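Local coordinates for uncharacterized protein Atu1735 (Agrobacterium tumefaciens, PDB 2PPX), which is of unknown function but, as an XRE-family-like protein with a helix-turn-helix motif, probably binds DNA and may act as a transcriptional regulator, at residues 51-56 against 86-91; 33-38 against 61-66. One frame throughout, in Å; residues are numbered along the deposited sequence. Where two conformers were deposited one is given.

From the N-terminal end of the modelled chain, 33-38 opens helix 34-41 and meets 61-66 at the end of helix 57-64; contact 2 thus closes a loop of 22 residues. Segment 51-56, within that loop, pairs in contact 1 with 86-91 on helix 85-92, closing a loop of 29 residues. The segments alternate along the chain, so the two closures cross. Contact 2 fastens the first helix to the second helix of the helix-turn-helix unit, whereas contact 1 fastens that unit's first helix, 46-53, to the C-terminal helix. Their centres lie about 16 Å apart on opposite sides of the chain's centre, yet I55 CG2 packs 3.8 Å from W63 CZ3.

Contact 1 (51-56 against 86-91); sequences ARYHIP and EGTAAA. With SO4 (sulfate ion), chain G; SO4 (sulfate ion), chain E.
R52 and Y53 together receive the methyl group of A89, joining helix 46-53, the first helix of the helix-turn-helix motif, to the C-terminal helix 85-92. R52 contributes its aliphatic part: with CG anti to the backbone N (chi1 -172°), CG lies 3.6 Å from A89 CB. The same methyl meets the Y53 ring through CE1, at 3.9 Å from A89 CB, and Y53 CE1 also comes within 3.8 Å of A89 N. The two neighbouring side chains are themselves packed, since R52 CG sits 3.9 Å above the plane of the Y53 ring, over its centre. T88 adds the next contact, its CG2 lying 4.0 Å from Y53 CE1; the two side chains cross at about a right angle, and the methyl approaches the ring obliquely. The hydroxyls of both residues are engaged elsewhere, Y53 OH with P85 O and T88 OG1 with D84 O. Helix 72-83 backs this site, with Y53 resting on I81 and T88 on Y77 and I80.

Beyond the methyl contact the R52 chain bends at chi3 (-68°), and a sulfate ion, probably from the crystallisation liquor, lies at the edge of its guanidinium. The bond from R52 NH1 to O2 of this chain G sulfate is nearly straight, with an N-H...O angle of 173° and a length of 2.9 Å, while those from NH2 are weak. Polar joining of the two backbones falls to one water, which donates to R52 O at 2.8 Å and to A89 O at 2.9 Å.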
loop_
_atom_site.group_PDB
_atom_site.type_symbol
_atom_site.label_atom_id
_atom_site.label_comp_id
_atom_site.label_asym_id
_atom_site.label_seq_id
_atom_site.Cartn_x
_atom_site.Cartn_y
_atom_site.Cartn_z
ATOM N N ALA A 51 -14.341 -1.848 11.039
ATOM C CA ALA A 51 -14.482 -0.677 11.901
ATOM C C ALA A 51 -13.649 -0.815 13.186
ATOM O O ALA A 51 -13.016 0.145 13.619
ATOM C CB ALA A 51 -15.967 -0.414 12.260
ATOM N N ARG A 52 -13.634 -1.998 13.783
ATOM C CA ARG A 52 -12.902 -2.193 15.037
ATOM C C ARG A 52 -11.375 -2.041 14.866
ATOM O O ARG A 52 -10.693 -1.460 15.731
ATOM C CB ARG A 52 -13.239 -3.552 15.640
ATOM C CG ARG A 52 -12.690 -3.770 17.020
ATOM C CD ARG A 52 -13.277 -5.030 17.628
ATOM N NE ARG A 52 -14.706 -4.864 17.891
ATOM C CZ ARG A 52 -15.471 -5.763 18.510
ATOM N NH1 ARG A 52 -14.956 -6.903 18.950
ATOM N NH2 ARG A 52 -16.758 -5.518 18.684
ATOM N N TYR A 53 -10.861 -2.530 13.743
ATOM C CA TYR A 53 -9.411 -2.574 13.515
ATOM C C TYR A 53 -8.864 -1.618 12.457
ATOM O O TYR A 53 -7.677 -1.673 12.138
ATOM C CB TYR A 53 -8.950 -4.031 13.266
ATOM C CG TYR A 53 -9.222 -4.879 14.484
ATOM C CD1 TYR A 53 -8.532 -4.652 15.684
ATOM C CD2 TYR A 53 -10.199 -5.878 14.462
ATOM C CE1 TYR A 53 -8.800 -5.413 16.828
ATOM C CE2 TYR A 53 -10.462 -6.672 15.604
ATOM C CZ TYR A 53 -9.763 -6.404 16.782
ATOM O OH TYR A 53 -10.000 -7.118 17.918
ATOM N N HIS A 54 -9.724 -0.725 11.954
ATOM C CA HIS A 54 -9.347 0.328 11.002
ATOM C C HIS A 54 -8.705 -0.215 9.728
ATOM O O HIS A 54 -7.675 0.284 9.261
ATOM C CB HIS A 54 -8.466 1.386 11.675
ATOM C CG HIS A 54 -9.103 2.022 12.880
ATOM N ND1 HIS A 54 -8.985 3.360 13.160
ATOM C CD2 HIS A 54 -9.913 1.512 13.835
ATOM C CE1 HIS A 54 -9.662 3.646 14.259
ATOM N NE2 HIS A 54 -10.235 2.541 14.691
ATOM N N ILE A 55 -9.312 -1.260 9.185
ATOM C CA ILE A 55 -8.887 -1.806 7.888
ATOM C C ILE A 55 -10.030 -1.529 6.898
ATOM O O ILE A 55 -11.140 -1.985 7.105
ATOM C CB ILE A 55 -8.594 -3.290 7.974
ATOM C CG1 ILE A 55 -7.422 -3.548 8.969
ATOM C CG2 ILE A 55 -8.275 -3.889 6.573
ATOM C CD1 ILE A 55 -7.345 -4.961 9.421
ATOM N N PRO A 56 -9.758 -0.766 5.842
ATOM C CA PRO A 56 -10.845 -0.381 4.906
ATOM C C PRO A 56 -11.518 -1.660 4.370
ATOM O O PRO A 56 -10.871 -2.690 4.187
ATOM C CB PRO A 56 -10.108 0.393 3.792
ATOM C CG PRO A 56 -8.832 0.862 4.445
ATOM C CD PRO A 56 -8.441 -0.254 5.416
ATOM N N GLU A 86 -8.633 -7.837 22.022
ATOM C CA GLU A 86 -9.282 -6.872 22.890
ATOM C C GLU A 86 -8.377 -5.697 23.210
ATOM O O GLU A 86 -8.810 -4.553 23.135
ATOM C CB GLU A 86 -9.771 -7.533 24.183
ATOM C CG GLU A 86 -10.747 -8.681 23.948
ATOM C CD GLU A 86 -12.110 -8.220 23.459
ATOM O OE1 GLU A 86 -12.857 -9.059 22.902
ATOM O OE2 GLU A 86 -12.439 -7.025 23.642
ATOM N N GLY A 87 -7.124 -5.976 23.569
ATOM C CA GLY A 87 -6.166 -4.906 23.866
ATOM C C GLY A 87 -5.983 -4.028 22.645
ATOM O O GLY A 87 -5.960 -2.800 22.757
ATOM N N THR A 88 -5.899 -4.663 21.469
ATOM C CA THR A 88 -5.722 -3.929 20.220
ATOM C C THR A 88 -6.934 -3.028 19.940
ATOM O O THR A 88 -6.775 -1.844 19.643
ATOM C CB THR A 88 -5.398 -4.876 19.021
ATOM O OG1 THR A 88 -4.213 -5.619 19.329
ATOM C CG2 THR A 88 -5.160 -4.082 17.745
ATOM N N ALA A 89 -8.131 -3.597 20.051
ATOM C CA ALA A 89 -9.365 -2.865 19.808
ATOM C C ALA A 89 -9.497 -1.682 20.775
ATOM O O ALA A 89 -9.866 -0.589 20.361
ATOM C CB ALA A 89 -10.566 -3.800 19.936
ATOM N N ALA A 90 -9.171 -1.910 22.049
ATOM C CA ALA A 90 -9.249 -0.871 23.093
ATOM C C ALA A 90 -8.262 0.266 22.845
ATOM O O ALA A 90 -8.602 1.446 23.008
ATOM C CB ALA A 90 -9.039 -1.482 24.476
ATOM N N ALA A 91 -7.049 -0.085 22.419
ATOM C CA ALA A 91 -6.019 0.917 22.099
ATOM C C ALA A 91 -6.441 1.863 20.975
ATOM O O ALA A 91 -6.040 3.029 20.954
ATOM C CB ALA A 91 -4.708 0.234 21.755
HETATM S S SO4 G . -17.755 -8.287 20.869
HETATM O O1 SO4 G . -18.881 -7.906 20.011
HETATM O O2 SO4 G . -16.722 -8.966 20.089
HETATM O O3 SO4 G . -17.193 -7.097 21.506
HETATM O O4 SO4 G . -18.214 -9.187 21.925
HETATM S S SO4 E . -8.021 6.931 10.833
HETATM O O1 SO4 E . -6.602 6.739 11.167
HETATM O O2 SO4 E . -8.144 7.336 9.434
HETATM O O3 SO4 E . -8.816 5.717 11.021
HETATM O O4 SO4 E . -8.548 7.966 11.715
HETATM O O HOH W 1 -11.486 -0.115 18.019
#

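Contact 2 (33-38 against 61-66); sequences PRIKII and RDWEQG. With SO4 (sulfate ion), chain C; SO4 (sulfate ion), chain F.
I35 CG1 stands anti to the backbone N (chi1 -174°), and E64 CG stands anti to its carbonyl carbon (chi1 -70°); these rotations set the branches through which helix 34-41 packs on helix 57-64, the second helix of the helix-turn-helix motif and, by its place in this fold, probably the recognition helix. The two branches of I35 divide their contacts. CD1 reaches the edge of the W63 indole, near the ring plane, 3.6 Å from W63 CE3. The other methyl, I35 CG2, lies 3.7 Å from E64 CG and 3.9 Å from W63 CB. K36 meets the same glutamate through CB, 3.8 Å from E64 CG, and both I35 and K36 cross the E64 side chain at about a right angle.

The E64 carboxylate is buried beside the first helix, OE2 being 3.6 Å from K36 CA. Its charge is answered from just beyond the segments: OE2 forms a salt bridge with R39 NE, and OE1 accepts a hydrogen bond from Q46 NE2. Since Q46 begins helix 46-53, the one carboxylate ties three helices together. F49 of that helix and L78 of helix 72-83 also touch I35.

At the other end of the contact, P33, in the N-cap position of its helix, lays its ring against the C-terminal carbonyls of helix 57-64, with P33 CG 3.2 Å from W63 O. That oxygen also accepts the bond from G66 N in the Schellman motif that ends the helix. K36 extends past the glutamate to a sulfate ion, probably from the crystallisation liquor, which its amine grips through O1 and O3. A water links the two segments, accepting from K36 NZ at 2.6 Å and donating to E64 O at 2.9 Å.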
loop_
_atom_site.group_PDB
_atom_site.type_symbol
_atom_site.label_atom_id
_atom_site.label_comp_id
_atom_site.label_asym_id
_atom_site.label_seq_id
_atom_site.Cartn_x
_atom_site.Cartn_y
_atom_site.Cartn_z
ATOM N N PRO A 33 -7.089 -17.285 3.948
ATOM C CA PRO A 33 -6.249 -16.171 4.362
ATOM C C PRO A 33 -6.346 -15.968 5.876
ATOM O O PRO A 33 -7.434 -16.123 6.455
ATOM C CB PRO A 33 -6.863 -14.985 3.613
ATOM C CG PRO A 33 -7.452 -15.605 2.370
ATOM C CD PRO A 33 -8.069 -16.880 2.925
ATOM N N ARG A 34 -5.222 -15.610 6.492
ATOM C CA ARG A 34 -5.138 -15.467 7.935
ATOM C C ARG A 34 -6.179 -14.498 8.493
ATOM O O ARG A 34 -6.788 -14.779 9.524
ATOM C CB ARG A 34 -3.735 -15.021 8.354
ATOM C CG ARG A 34 -2.707 -16.140 8.378
ATOM C CD ARG A 34 -1.491 -15.655 9.152
ATOM N NE ARG A 34 -0.443 -16.667 9.292
ATOM C CZ ARG A 34 0.572 -16.576 10.152
ATOM N NH1 ARG A 34 0.688 -15.522 10.956
ATOM N NH2 ARG A 34 1.474 -17.545 10.212
ATOM N N ILE A 35 -6.401 -13.383 7.803
ATOM C CA ILE A 35 -7.352 -12.359 8.289
ATOM C C ILE A 35 -8.763 -12.957 8.434
ATOM O O ILE A 35 -9.479 -12.593 9.363
ATOM C CB ILE A 35 -7.389 -11.033 7.453
ATOM C CG1 ILE A 35 -8.324 -9.977 8.145
ATOM C CG2 ILE A 35 -7.715 -11.359 5.987
ATOM C CD1 ILE A 35 -8.226 -8.513 7.650
ATOM N N LYS A 36 -9.140 -13.835 7.501
ATOM C CA LYS A 36 -10.467 -14.457 7.507
ATOM C C LYS A 36 -10.602 -15.444 8.668
ATOM O O LYS A 36 -11.641 -15.478 9.331
ATOM C CB LYS A 36 -10.741 -15.187 6.184
ATOM C CG LYS A 36 -12.152 -15.686 6.045
ATOM C CD LYS A 36 -12.360 -16.196 4.623
ATOM C CE LYS A 36 -13.698 -16.837 4.481
ATOM N NZ LYS A 36 -13.903 -17.293 3.057
ATOM N N ILE A 37 -9.550 -16.233 8.906
ATOM C CA ILE A 37 -9.429 -17.065 10.123
ATOM C C ILE A 37 -9.594 -16.278 11.420
ATOM O O ILE A 37 -10.391 -16.636 12.300
ATOM C CB ILE A 37 -8.098 -17.863 10.164
ATOM C CG1 ILE A 37 -8.004 -18.745 8.901
ATOM C CG2 ILE A 37 -8.027 -18.777 11.464
ATOM C CD1 ILE A 37 -6.709 -19.549 8.780
ATOM N N ILE A 38 -8.825 -15.203 11.529
ATOM C CA ILE A 38 -8.828 -14.385 12.723
ATOM C C ILE A 38 -10.222 -13.769 12.911
ATOM O O ILE A 38 -10.774 -13.850 13.985
ATOM C CB ILE A 38 -7.754 -13.238 12.603
ATOM C CG1 ILE A 38 -6.324 -13.839 12.651
ATOM C CG2 ILE A 38 -7.924 -12.225 13.738
ATOM C CD1 ILE A 38 -5.277 -12.826 12.113
ATOM N N ARG A 61 -11.866 -7.296 2.177
ATOM C CA ARG A 61 -12.510 -8.250 1.277
ATOM C C ARG A 61 -11.495 -8.781 0.249
ATOM O O ARG A 61 -11.485 -9.981 -0.033
ATOM C CB ARG A 61 -13.739 -7.617 0.591
ATOM C CG ARG A 61 -14.933 -7.524 1.567
ATOM C CD ARG A 61 -16.009 -6.589 1.043
ATOM N NE ARG A 61 -17.166 -6.644 1.928
ATOM C CZ ARG A 61 -18.158 -5.753 1.937
ATOM N NH1 ARG A 61 -18.131 -4.701 1.119
ATOM N NH2 ARG A 61 -19.173 -5.916 2.781
ATOM N N ASP A 62 -10.630 -7.898 -0.269
ATOM C CA ASP A 62 -9.599 -8.377 -1.203
ATOM C C ASP A 62 -8.706 -9.425 -0.536
ATOM O O ASP A 62 -8.388 -10.436 -1.158
ATOM C CB ASP A 62 -8.701 -7.262 -1.725
ATOM C CG ASP A 62 -9.358 -6.398 -2.777
ATOM O OD1 ASP A 62 -10.324 -6.843 -3.470
ATOM O OD2 ASP A 62 -8.834 -5.257 -2.963
ATOM N N TRP A 63 -8.274 -9.164 0.691
ATOM C CA TRP A 63 -7.397 -10.092 1.389
ATOM C C TRP A 63 -8.110 -11.450 1.610
ATOM O O TRP A 63 -7.529 -12.524 1.349
ATOM C CB TRP A 63 -6.876 -9.517 2.712
ATOM C CG TRP A 63 -6.028 -8.281 2.594
ATOM C CD1 TRP A 63 -5.457 -7.754 1.448
ATOM C CD2 TRP A 63 -5.685 -7.388 3.660
ATOM N NE1 TRP A 63 -4.787 -6.603 1.764
ATOM C CE2 TRP A 63 -4.878 -6.372 3.108
ATOM C CE3 TRP A 63 -5.948 -7.380 5.034
ATOM C CZ2 TRP A 63 -4.364 -5.317 3.878
ATOM C CZ3 TRP A 63 -5.417 -6.349 5.805
ATOM C CH2 TRP A 63 -4.649 -5.320 5.211
ATOM N N GLU A 64 -9.373 -11.387 2.044
ATOM C CA GLU A 64 -10.157 -12.608 2.343
ATOM C C GLU A 64 -10.465 -13.440 1.097
ATOM O O GLU A 64 -10.520 -14.681 1.171
ATOM C CB GLU A 64 -11.430 -12.257 3.121
ATOM C CG GLU A 64 -11.127 -11.797 4.545
ATOM C CD GLU A 64 -12.376 -11.812 5.443
ATOM O OE1 GLU A 64 -13.489 -12.129 4.942
ATOM O OE2 GLU A 64 -12.237 -11.483 6.639
ATOM N N GLN A 65 -10.603 -12.776 -0.044
ATOM C CA GLN A 65 -10.880 -13.456 -1.297
ATOM C C GLN A 65 -9.633 -13.839 -2.107
ATOM O O GLN A 65 -9.751 -14.403 -3.189
ATOM C CB GLN A 65 -11.855 -12.626 -2.156
ATOM C CG GLN A 65 -13.192 -12.447 -1.441
ATOM C CD GLN A 65 -14.174 -11.610 -2.211
ATOM O OE1 GLN A 65 -14.287 -10.403 -1.987
ATOM N NE2 GLN A 65 -14.893 -12.245 -3.148
ATOM N N GLY A 66 -8.448 -13.529 -1.596
ATOM C CA GLY A 66 -7.228 -13.794 -2.350
ATOM C C GLY A 66 -7.021 -12.876 -3.549
ATOM O O GLY A 66 -6.261 -13.215 -4.441
HETATM S S SO4 C . -20.825 -2.250 1.459
HETATM O O1 SO4 C . -21.075 -3.565 2.059
HETATM O O2 SO4 C . -20.798 -1.226 2.507
HETATM O O3 SO4 C . -19.549 -2.233 0.751
HETATM O O4 SO4 C . -21.868 -1.954 0.485
HETATM S S SO4 F . -16.259 -19.837 2.916
HETATM O O1 SO4 F . -16.552 -18.431 2.650
HETATM O O2 SO4 F . -16.545 -20.618 1.711
HETATM O O3 SO4 F . -14.845 -19.984 3.273
HETATM O O4 SO4 F . -17.104 -20.310 4.014
HETATM O O HOH W 2 -13.367 -15.418 1.267
#